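Local coordinates for protein lysine/ornithine decarboxylase (Vibrio vulnificus, PDB 2PLJ) that catalyses the decarboxylation of lysine and ornithine to cadaverine and putrescine, using pyridoxal phosphate held in a beta/alpha barrel, at residues Val79-Ala84 with Val287-Gly292; Tyr83-Leu88 with Phe104-Thr109; Val92-Leu97 with Glu113-Glu118; Pro291-Cys296 with Gly386-Ala391. All coordinates share one frame; numbering follows the deposited sequence.

Interaction 1 (Val79-Ala84 with Val287-Gly292); sequences VTLHYA and VLAEPG. With P3T ((4-{[(4-aminobutyl)amino]methyl}-5-hydroxy-6-methylpyridin-3-yl)methyl dihydrogen phosphate), chain D.
Val79 meets strand 286-289 with both of its methyl branches. CG2 lies 3.8 Å from Val287 CG1 where the two side chains cross obliquely, while CG1, anti to the backbone N (chi1 172°), leans across the Leu288-Ala289 peptide to Ala289 CB. Leu81, on the same face, brings CD2 to that alanine methyl and sets its CB against the Pro291 ring. On the other face Leu288 CD2 touches Thr80 CB (3.9 Å) and the His82 ring. Parallel pairing runs beneath: Thr80 N donates to Val287 O, Ala289 N to Thr80 O, and His82 N to Ala289 O (2.8 Å). One water links Thr80 OG1 with Val287 O, which is thereby gripped twice. Past the end of strand 286-289, Ala84 N still reaches Pro291 O at 2.9 Å, and Gly292 O lies at the edge of the Tyr83 ring. The extended Glu290 side chain puts OE2 2.7 Å from the ligand's pyridine NAO, and Gly292 N binds phosphate OAE. Strands 79-84 and 286-289 are the first and last of the parallel barrel sheet; strands 103-106 and 249-251 flank them, and helix 62-75 packs on Leu81 and Pro291.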
# COMPACT_ATOMS: atom_id res chain seq x y z
N VAL A 79 21.50 27.09 3.15
CA VAL A 79 20.17 26.57 3.46
C VAL A 79 20.36 25.33 4.35
O VAL A 79 21.12 24.42 4.00
CB VAL A 79 19.40 26.17 2.16
CG1 VAL A 79 18.09 25.44 2.47
CG2 VAL A 79 19.19 27.43 1.27
N THR A 80 19.71 25.32 5.50
CA THR A 80 19.79 24.20 6.43
C THR A 80 18.88 23.10 5.86
O THR A 80 17.67 23.32 5.66
CB THR A 80 19.37 24.60 7.86
OG1 THR A 80 20.24 25.66 8.32
CG2 THR A 80 19.49 23.40 8.84
N LEU A 81 19.48 21.93 5.62
CA LEU A 81 18.73 20.82 5.02
C LEU A 81 18.18 19.87 6.07
O LEU A 81 18.93 19.18 6.78
CB LEU A 81 19.63 20.07 4.02
CG LEU A 81 20.27 20.93 2.93
CD1 LEU A 81 21.24 20.10 2.05
CD2 LEU A 81 19.20 21.65 2.09
N HIS A 82 16.86 19.84 6.15
CA HIS A 82 16.14 18.95 7.05
C HIS A 82 15.65 17.74 6.26
O HIS A 82 14.64 17.81 5.56
CB HIS A 82 14.95 19.72 7.66
CG HIS A 82 15.34 20.68 8.75
ND1 HIS A 82 15.92 21.90 8.50
CD2 HIS A 82 15.23 20.58 10.10
CE1 HIS A 82 16.15 22.53 9.65
NE2 HIS A 82 15.76 21.74 10.64
N TYR A 83 16.35 16.62 6.40
CA TYR A 83 15.88 15.39 5.69
C TYR A 83 14.47 14.96 6.12
O TYR A 83 14.22 14.76 7.31
CB TYR A 83 16.88 14.25 5.98
CG TYR A 83 16.40 12.93 5.40
CD1 TYR A 83 16.19 12.79 4.03
CD2 TYR A 83 16.15 11.84 6.23
CE1 TYR A 83 15.78 11.56 3.49
CE2 TYR A 83 15.72 10.60 5.70
CZ TYR A 83 15.52 10.49 4.33
OH TYR A 83 15.12 9.27 3.79
N ALA A 84 13.56 14.84 5.15
CA ALA A 84 12.20 14.36 5.42
C ALA A 84 12.26 12.82 5.53
O ALA A 84 12.62 12.10 4.56
CB ALA A 84 11.23 14.80 4.30
N VAL A 287 17.25 30.33 6.01
CA VAL A 287 16.48 29.53 5.09
C VAL A 287 16.69 28.05 5.41
O VAL A 287 17.82 27.64 5.67
CB VAL A 287 16.85 29.85 3.63
CG1 VAL A 287 15.98 29.03 2.65
CG2 VAL A 287 16.68 31.37 3.36
N LEU A 288 15.60 27.29 5.37
CA LEU A 288 15.56 25.82 5.58
C LEU A 288 15.00 25.15 4.33
O LEU A 288 14.26 25.78 3.55
CB LEU A 288 14.59 25.43 6.73
CG LEU A 288 14.55 26.21 8.04
CD1 LEU A 288 13.61 25.58 9.01
CD2 LEU A 288 16.00 26.32 8.67
N ALA A 289 15.31 23.87 4.13
CA ALA A 289 14.55 23.07 3.15
C ALA A 289 14.31 21.71 3.75
O ALA A 289 14.94 21.36 4.77
CB ALA A 289 15.30 22.93 1.83
N GLU A 290 13.45 20.94 3.09
CA GLU A 290 12.95 19.66 3.61
C GLU A 290 13.11 18.55 2.54
O GLU A 290 12.11 17.90 2.16
CB GLU A 290 11.46 19.77 3.98
CG GLU A 290 11.12 20.76 5.11
CD GLU A 290 9.64 21.18 5.13
OE1 GLU A 290 9.25 21.94 6.04
OE2 GLU A 290 8.84 20.74 4.26
N PRO A 291 14.35 18.34 2.05
CA PRO A 291 14.50 17.39 0.96
C PRO A 291 14.24 15.96 1.46
O PRO A 291 14.67 15.59 2.57
CB PRO A 291 15.97 17.55 0.53
CG PRO A 291 16.69 18.01 1.83
CD PRO A 291 15.64 18.90 2.51
N GLY A 292 13.51 15.17 0.67
CA GLY A 292 13.33 13.74 0.96
C GLY A 292 13.89 12.92 -0.19
O GLY A 292 15.04 12.42 -0.11
OAE P3T D . 11.73 16.07 -1.31
PAU P3T D . 10.37 15.27 -1.48
OAF P3T D . 10.57 13.75 -1.04
OAC P3T D . 9.74 15.38 -2.86
OAP P3T D . 9.26 15.80 -0.44
CAM P3T D . 9.55 15.70 1.02
CAS P3T D . 8.44 16.50 1.72
CAH P3T D . 8.90 17.66 2.35
NAO P3T D . 8.04 18.46 2.98
CAQ P3T D . 6.73 18.21 3.01
CAA P3T D . 5.79 19.20 3.74
CAR P3T D . 6.20 17.08 2.37
OAD P3T D . 4.88 16.85 2.42
CAT P3T D . 7.07 16.20 1.69
CAG P3T D . 6.55 15.01 1.08
NAN P3T D . 5.27 14.97 0.72
CAL P3T D . 4.56 13.80 0.11
CAK P3T D . 5.33 13.16 -1.06
CAJ P3T D . 4.49 11.92 -1.50
CAI P3T D . 5.17 11.19 -2.66
NAB P3T D . 4.29 10.14 -3.24
O HOH W 1 19.58 28.20 7.61

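Interaction 2 (Tyr83-Leu88 with Phe104-Thr109); sequences YALKPL and FDLATT. With P3T ((4-{[(4-aminobutyl)amino]methyl}-5-hydroxy-6-methylpyridin-3-yl)methyl dihydrogen phosphate), chain D.
Part of the cofactor pocket is built here, where strands 79-84 and 103-106 of a beta-alpha-beta unit lie parallel and Tyr83 and Ala84 pair with Phe104 and Asp105. Asp105 N donates to Tyr83 O at 2.8 Å; Leu85 N answers with a longer bond to Asp105 O (3.3 Å). A water accepts from Lys86 N and donates to Asp105 O, continuing the link just where the chains diverge. On the helix-facing side, the Phe104 ring brings CD1 to the edge of the Tyr83 ring and to within 3.9 Å of Leu85 CD1, and the same leucine methyl meets Leu106 CD2. Tyr83 OH, further along, donates to Leu88 O, tying down the type I turn from Leu85 to Leu88. On the pocket side Asp105 CG stands anti to its own backbone N (chi1 169°), which lays OD2 beside Ala84 CB at 3.5 Å and 3.8 Å from the pyridine NAO of the ligand; OD1 is held by Thr128. The Lys86 chain bends at its last two torsions and ends in NZ, bonded to CAG of the ligand at 1.3 Å. CAG also carries the putrescine nitrogen NAN; NZ and NAN lie too close for ordinary non-bonded atoms, so the detailed geometry at this carbon is doubtful, but the covalent link places Lys86 at the reactive carbon of the cofactor. The neighbouring Asp105 and Glu290 carboxylates would probably favour a protonated pyridine ring, which helps the cofactor withdraw electrons during decarboxylation.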
# COMPACT_ATOMS: atom_id res chain seq x y z
N TYR A 83 16.35 16.62 6.40
CA TYR A 83 15.88 15.39 5.69
C TYR A 83 14.47 14.96 6.12
O TYR A 83 14.22 14.76 7.31
CB TYR A 83 16.88 14.25 5.98
CG TYR A 83 16.40 12.93 5.40
CD1 TYR A 83 16.19 12.79 4.03
CD2 TYR A 83 16.15 11.84 6.23
CE1 TYR A 83 15.78 11.56 3.49
CE2 TYR A 83 15.72 10.60 5.70
CZ TYR A 83 15.52 10.49 4.33
OH TYR A 83 15.12 9.27 3.79
N ALA A 84 13.56 14.84 5.15
CA ALA A 84 12.20 14.36 5.42
C ALA A 84 12.26 12.82 5.53
O ALA A 84 12.62 12.10 4.56
CB ALA A 84 11.23 14.80 4.30
N LEU A 85 11.94 12.33 6.71
CA LEU A 85 11.98 10.87 6.93
C LEU A 85 10.98 10.16 6.05
O LEU A 85 11.20 8.99 5.67
CB LEU A 85 11.71 10.51 8.39
CG LEU A 85 12.95 10.40 9.27
CD1 LEU A 85 13.65 11.74 9.38
CD2 LEU A 85 12.56 9.82 10.65
N LYS A 86 9.86 10.82 5.74
CA LYS A 86 8.68 10.18 5.05
C LYS A 86 9.04 9.17 3.91
O LYS A 86 8.58 8.01 3.89
CB LYS A 86 7.78 11.28 4.42
CG LYS A 86 6.90 12.14 5.32
CD LYS A 86 6.23 13.23 4.45
CE LYS A 86 6.35 12.93 2.91
NZ LYS A 86 6.61 14.07 1.96
N PRO A 87 9.86 9.62 2.93
CA PRO A 87 10.13 8.69 1.81
C PRO A 87 10.92 7.42 2.14
O PRO A 87 10.81 6.42 1.40
CB PRO A 87 10.94 9.52 0.83
CG PRO A 87 11.60 10.59 1.73
CD PRO A 87 10.49 10.93 2.69
N LEU A 88 11.73 7.48 3.20
CA LEU A 88 12.60 6.34 3.60
C LEU A 88 13.01 6.58 5.06
O LEU A 88 14.04 7.18 5.32
CB LEU A 88 13.83 6.19 2.68
CG LEU A 88 14.70 4.98 3.05
CD1 LEU A 88 13.87 3.66 3.03
CD2 LEU A 88 15.94 4.90 2.14
N PHE A 104 16.63 17.35 10.36
CA PHE A 104 15.53 16.38 10.06
C PHE A 104 14.18 17.05 10.10
O PHE A 104 13.95 18.01 10.86
CB PHE A 104 15.61 15.21 11.06
CG PHE A 104 16.89 14.45 10.94
CD1 PHE A 104 17.06 13.50 9.93
CD2 PHE A 104 17.98 14.80 11.74
CE1 PHE A 104 18.30 12.82 9.78
CE2 PHE A 104 19.22 14.15 11.59
CZ PHE A 104 19.37 13.15 10.60
N ASP A 105 13.31 16.51 9.27
CA ASP A 105 11.94 16.95 9.11
C ASP A 105 11.06 15.75 9.48
O ASP A 105 11.15 14.69 8.85
CB ASP A 105 11.70 17.37 7.67
CG ASP A 105 10.24 17.58 7.36
OD1 ASP A 105 9.50 17.96 8.30
OD2 ASP A 105 9.85 17.43 6.17
N LEU A 106 10.26 15.93 10.53
CA LEU A 106 9.42 14.90 11.16
C LEU A 106 7.93 15.22 10.89
O LEU A 106 7.55 16.37 10.84
CB LEU A 106 9.63 14.91 12.69
CG LEU A 106 11.08 14.93 13.18
CD1 LEU A 106 11.05 14.94 14.70
CD2 LEU A 106 11.88 13.75 12.61
N ALA A 107 7.12 14.18 10.73
CA ALA A 107 5.70 14.39 10.46
C ALA A 107 4.77 13.71 11.45
O ALA A 107 3.57 14.02 11.45
CB ALA A 107 5.42 13.89 9.07
N THR A 108 5.29 12.74 12.22
CA THR A 108 4.48 11.94 13.13
C THR A 108 5.27 11.53 14.38
O THR A 108 6.52 11.56 14.41
CB THR A 108 3.99 10.62 12.47
OG1 THR A 108 5.13 9.80 12.17
CG2 THR A 108 3.19 10.91 11.17
N THR A 109 4.53 11.13 15.39
CA THR A 109 5.11 10.56 16.59
C THR A 109 6.08 9.42 16.26
O THR A 109 7.14 9.32 16.87
CB THR A 109 4.03 10.15 17.56
OG1 THR A 109 3.29 11.33 17.93
CG2 THR A 109 4.61 9.47 18.79
OAE P3T D . 11.73 16.07 -1.31
PAU P3T D . 10.37 15.27 -1.48
OAF P3T D . 10.57 13.75 -1.04
OAC P3T D . 9.74 15.38 -2.86
OAP P3T D . 9.26 15.80 -0.44
CAM P3T D . 9.55 15.70 1.02
CAS P3T D . 8.44 16.50 1.72
CAH P3T D . 8.90 17.66 2.35
NAO P3T D . 8.04 18.46 2.98
CAQ P3T D . 6.73 18.21 3.01
CAA P3T D . 5.79 19.20 3.74
CAR P3T D . 6.20 17.08 2.37
OAD P3T D . 4.88 16.85 2.42
CAT P3T D . 7.07 16.20 1.69
CAG P3T D . 6.55 15.01 1.08
NAN P3T D . 5.27 14.97 0.72
CAL P3T D . 4.56 13.80 0.11
CAK P3T D . 5.33 13.16 -1.06
CAJ P3T D . 4.49 11.92 -1.50
CAI P3T D . 5.17 11.19 -2.66
NAB P3T D . 4.29 10.14 -3.24
O HOH W 2 9.06 13.26 7.49

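Interaction 3 (Val92-Leu97 with Glu113-Glu118); sequences VVVRTL and ELVASE
Val94 overlaps the side of Val115, the two CG1 methyls 4.2 Å apart and the side chains at about a right angle, in a contact between successive outer helices of the beta/alpha barrel, 91-100 and 109-117. The same CG1 touches Glu118 CB, and Val94 CG2 lies more loosely against Leu114 CD2 at 4.4 Å. Phe104 of the intervening strand 103-106 lies under Val94, so this apolar patch faces the barrel wall. At the C-terminal end of helix 109-117 the contact turns polar. Glu118 folds back at chi2 (-57°) and presents OE1 alongside the aliphatic part of Arg95, 3.3 Å from its CG. The Arg95 chain bends at chi3, which curls NH1 round to the same oxygen and closes a salt bridge of 3.0 Å. The bond is nearly straight at NH1 and lies in the guanidinium plane, yet it enters from above the carboxylate, the two planes being 57° apart. Arg95 NE is engaged by Glu409, so the guanidinium is held between two acids and its rotation is probably restricted. Glu118 OE2, the other carboxylate oxygen, accepts a hydrogen bond of 2.7 Å from a water that is itself only weakly held by Arg95 NH1.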
# COMPACT_ATOMS: atom_id res chain seq x y z
N VAL A 92 19.34 3.61 9.64
CA VAL A 92 20.69 3.76 9.08
C VAL A 92 20.83 5.06 8.26
O VAL A 92 21.84 5.75 8.35
CB VAL A 92 21.10 2.55 8.25
CG1 VAL A 92 22.43 2.84 7.53
CG2 VAL A 92 21.29 1.35 9.19
N VAL A 93 19.78 5.40 7.53
CA VAL A 93 19.76 6.67 6.79
C VAL A 93 19.84 7.87 7.78
O VAL A 93 20.60 8.84 7.56
CB VAL A 93 18.53 6.76 5.86
CG1 VAL A 93 18.41 8.19 5.27
CG2 VAL A 93 18.63 5.67 4.73
N VAL A 94 19.05 7.79 8.85
CA VAL A 94 19.07 8.82 9.89
C VAL A 94 20.48 8.97 10.50
O VAL A 94 21.02 10.10 10.59
CB VAL A 94 18.00 8.53 10.99
CG1 VAL A 94 18.12 9.51 12.14
CG2 VAL A 94 16.60 8.67 10.37
N ARG A 95 21.07 7.84 10.93
CA ARG A 95 22.43 7.88 11.50
C ARG A 95 23.46 8.46 10.51
O ARG A 95 24.31 9.30 10.90
CB ARG A 95 22.90 6.49 11.96
CG ARG A 95 22.17 5.99 13.20
CD ARG A 95 23.01 4.92 13.91
NE ARG A 95 23.30 3.78 13.04
CZ ARG A 95 22.57 2.67 12.99
NH1 ARG A 95 21.48 2.55 13.75
NH2 ARG A 95 22.95 1.67 12.18
N THR A 96 23.38 8.01 9.27
CA THR A 96 24.33 8.43 8.22
C THR A 96 24.28 9.96 8.03
O THR A 96 25.30 10.65 7.99
CB THR A 96 24.04 7.69 6.88
OG1 THR A 96 24.35 6.28 7.01
CG2 THR A 96 24.83 8.31 5.71
N LEU A 97 23.05 10.47 7.94
CA LEU A 97 22.81 11.91 7.76
C LEU A 97 23.16 12.73 8.99
O LEU A 97 23.76 13.80 8.89
CB LEU A 97 21.36 12.11 7.34
CG LEU A 97 21.09 11.65 5.91
CD1 LEU A 97 19.58 11.73 5.73
CD2 LEU A 97 21.89 12.48 4.83
N GLU A 113 9.91 9.25 17.35
CA GLU A 113 10.47 8.12 18.11
C GLU A 113 11.73 7.54 17.43
O GLU A 113 12.70 7.14 18.12
CB GLU A 113 9.38 7.08 18.32
CG GLU A 113 8.36 7.56 19.37
CD GLU A 113 7.18 6.60 19.62
OE1 GLU A 113 7.01 5.62 18.87
OE2 GLU A 113 6.42 6.87 20.58
N LEU A 114 11.69 7.48 16.09
CA LEU A 114 12.82 6.96 15.32
C LEU A 114 14.05 7.86 15.55
O LEU A 114 15.11 7.36 15.96
CB LEU A 114 12.49 6.85 13.83
CG LEU A 114 13.70 6.39 12.99
CD1 LEU A 114 14.33 5.11 13.49
CD2 LEU A 114 13.18 6.25 11.56
N VAL A 115 13.91 9.17 15.33
CA VAL A 115 15.10 10.05 15.53
C VAL A 115 15.58 10.05 16.98
O VAL A 115 16.80 10.09 17.24
CB VAL A 115 14.92 11.48 14.95
CG1 VAL A 115 14.60 11.37 13.44
CG2 VAL A 115 13.81 12.25 15.69
N ALA A 116 14.63 10.02 17.94
CA ALA A 116 14.98 9.97 19.35
C ALA A 116 15.84 8.71 19.64
O ALA A 116 16.87 8.80 20.34
CB ALA A 116 13.73 9.98 20.19
N SER A 117 15.44 7.57 19.07
CA SER A 117 16.16 6.31 19.33
C SER A 117 17.56 6.28 18.72
O SER A 117 18.41 5.49 19.15
CB SER A 117 15.36 5.09 18.82
OG SER A 117 15.32 5.08 17.40
N GLU A 118 17.79 7.10 17.70
CA GLU A 118 19.12 7.19 17.04
C GLU A 118 19.99 8.33 17.56
O GLU A 118 21.05 8.63 16.98
CB GLU A 118 18.97 7.22 15.51
CG GLU A 118 18.31 5.95 14.95
CD GLU A 118 19.04 4.65 15.33
OE1 GLU A 118 20.29 4.64 15.53
OE2 GLU A 118 18.37 3.61 15.45
O HOH W 3 18.88 1.01 15.27

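Interaction 4 (Pro291-Cys296 with Gly386-Ala391); sequences PGRFIC and GAYTSA. With P3T ((4-{[(4-aminobutyl)amino]methyl}-5-hydroxy-6-methylpyridin-3-yl)methyl dihydrogen phosphate), chain D.
Tyr388 and Arg293 converge on one phosphate oxygen of the ligand: Tyr388 OH donates to OAF at 2.6 Å and Arg293 N donates to it at 2.7 Å. The tyrosine has a second role, because one face of its ring carries the putrescine arm, with CAI 3.5 Å above the ring plane and over its centre. The guanidinium of Arg293 also meets this ring. NH2 lies 3.6 Å from Tyr388 CD2, which sits over the guanidinium face, but the planes are 48° apart, so the two groups are not stacked. Arg293 reaches there with CG anti to the backbone N (chi1 -177°) and a bend at chi3; its terminal nitrogens are then fixed by Asp334, Tyr260 and Ser217. Behind these groups Ala387 CB touches both Arg293 CG, at 3.8 Å, and Cys296 SG, at 3.6 Å. Further out, Gly386 CA points its hydrogen at Cys296 O across 3.4 Å, bringing the loop close to the short helix 293-296. Tyr388 itself adopts a positive phi, its backbone is hydrogen-bonded to Pro87, and Phe396 of the second subunit packs against it. With Gly255 N as a further donor to the ligand, probably at its phosphate, this is the phosphate-binding site of the fold-type III, alanine-racemase-like decarboxylases, with backbone N-H groups of Gly292 and Arg293 at the start of helix 293-296.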
# COMPACT_ATOMS: atom_id res chain seq x y z
N PRO A 291 14.35 18.34 2.05
CA PRO A 291 14.50 17.39 0.96
C PRO A 291 14.24 15.96 1.46
O PRO A 291 14.67 15.59 2.57
CB PRO A 291 15.97 17.55 0.53
CG PRO A 291 16.69 18.01 1.83
CD PRO A 291 15.64 18.90 2.51
N GLY A 292 13.51 15.17 0.67
CA GLY A 292 13.33 13.74 0.96
C GLY A 292 13.89 12.92 -0.19
O GLY A 292 15.04 12.42 -0.11
N ARG A 293 13.09 12.84 -1.25
CA ARG A 293 13.40 11.99 -2.40
C ARG A 293 14.82 12.21 -2.92
O ARG A 293 15.51 11.25 -3.28
CB ARG A 293 12.41 12.30 -3.53
CG ARG A 293 12.57 11.41 -4.77
CD ARG A 293 11.69 11.92 -5.95
NE ARG A 293 10.28 12.11 -5.60
CZ ARG A 293 9.33 11.17 -5.71
NH1 ARG A 293 9.63 9.93 -6.15
NH2 ARG A 293 8.07 11.46 -5.40
N PHE A 294 15.26 13.47 -2.97
CA PHE A 294 16.56 13.71 -3.60
C PHE A 294 17.69 12.98 -2.87
O PHE A 294 18.62 12.47 -3.47
CB PHE A 294 16.86 15.23 -3.67
CG PHE A 294 18.11 15.54 -4.44
CD1 PHE A 294 18.08 15.69 -5.84
CD2 PHE A 294 19.35 15.62 -3.78
CE1 PHE A 294 19.25 15.93 -6.57
CE2 PHE A 294 20.54 15.89 -4.48
CZ PHE A 294 20.50 16.05 -5.88
N ILE A 295 17.56 12.89 -1.54
CA ILE A 295 18.60 12.27 -0.75
C ILE A 295 18.57 10.73 -0.82
O ILE A 295 19.64 10.09 -0.96
CB ILE A 295 18.55 12.79 0.73
CG1 ILE A 295 19.05 14.24 0.77
CG2 ILE A 295 19.46 11.96 1.67
CD1 ILE A 295 18.78 14.93 2.09
N CYS A 296 17.37 10.15 -0.73
CA CYS A 296 17.25 8.68 -0.60
C CYS A 296 16.99 7.94 -1.89
O CYS A 296 17.40 6.80 -2.02
CB CYS A 296 16.21 8.26 0.45
SG CYS A 296 14.58 8.94 0.13
N GLY A 386 14.75 4.10 -3.80
CA GLY A 386 14.91 4.48 -2.40
C GLY A 386 13.72 5.20 -1.77
O GLY A 386 13.52 5.12 -0.55
N ALA A 387 12.98 5.96 -2.57
CA ALA A 387 12.01 6.90 -2.02
C ALA A 387 10.58 6.47 -2.36
O ALA A 387 10.29 6.18 -3.53
CB ALA A 387 12.26 8.34 -2.58
N TYR A 388 9.69 6.43 -1.34
CA TYR A 388 8.26 6.08 -1.54
C TYR A 388 8.14 4.72 -2.25
O TYR A 388 7.40 4.57 -3.24
CB TYR A 388 7.50 7.20 -2.30
CG TYR A 388 7.79 8.58 -1.73
CD1 TYR A 388 7.28 8.96 -0.48
CD2 TYR A 388 8.60 9.50 -2.44
CE1 TYR A 388 7.53 10.22 0.04
CE2 TYR A 388 8.86 10.79 -1.92
CZ TYR A 388 8.35 11.13 -0.66
OH TYR A 388 8.60 12.36 -0.13
N THR A 389 8.89 3.76 -1.72
CA THR A 389 8.88 2.37 -2.23
C THR A 389 8.52 1.44 -1.06
O THR A 389 7.32 1.21 -0.79
CB THR A 389 10.24 2.03 -2.92
OG1 THR A 389 11.32 2.36 -2.00
CG2 THR A 389 10.40 2.84 -4.22
N SER A 390 9.53 0.97 -0.32
CA SER A 390 9.34 0.19 0.89
C SER A 390 8.51 0.96 1.93
O SER A 390 7.71 0.36 2.67
CB SER A 390 10.69 -0.19 1.51
OG SER A 390 11.49 0.95 1.73
N ALA A 391 8.62 2.30 1.91
CA ALA A 391 7.86 3.11 2.86
C ALA A 391 6.35 2.88 2.71
O ALA A 391 5.60 3.06 3.67
CB ALA A 391 8.21 4.62 2.72
OAE P3T D . 11.73 16.07 -1.31
PAU P3T D . 10.37 15.27 -1.48
OAF P3T D . 10.57 13.75 -1.04
OAC P3T D . 9.74 15.38 -2.86
OAP P3T D . 9.26 15.80 -0.44
CAM P3T D . 9.55 15.70 1.02
CAS P3T D . 8.44 16.50 1.72
CAH P3T D . 8.90 17.66 2.35
NAO P3T D . 8.04 18.46 2.98
CAQ P3T D . 6.73 18.21 3.01
CAA P3T D . 5.79 19.20 3.74
CAR P3T D . 6.20 17.08 2.37
OAD P3T D . 4.88 16.85 2.42
CAT P3T D . 7.07 16.20 1.69
CAG P3T D . 6.55 15.01 1.08
NAN P3T D . 5.27 14.97 0.72
CAL P3T D . 4.56 13.80 0.11
CAK P3T D . 5.33 13.16 -1.06
CAJ P3T D . 4.49 11.92 -1.50
CAI P3T D . 5.17 11.19 -2.66
NAB P3T D . 4.29 10.14 -3.24

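Interactions 1 and 2 are the two sides of strand 79-84 in the parallel barrel sheet, their centres 11 Å apart and Tyr83 and Ala84 common to both. Because 286-289 is the last barrel strand, interaction 1 shuts the ring over more than 200 residues, whereas interaction 2 joins neighbours in sequence. Interaction 3, its centre 10 Å from that of interaction 2, lies between helices 91-100 and 109-117, and Tyr83 packs on Val93 and Leu97 of the former. Interaction 4 starts on Pro291 and Gly292, where interaction 1 ends, and adds the loop between strands 379-382 and 403-407. Interactions 1, 2 and 4 all touch the ligand, so barrel closure, lysine and phosphate site are built together.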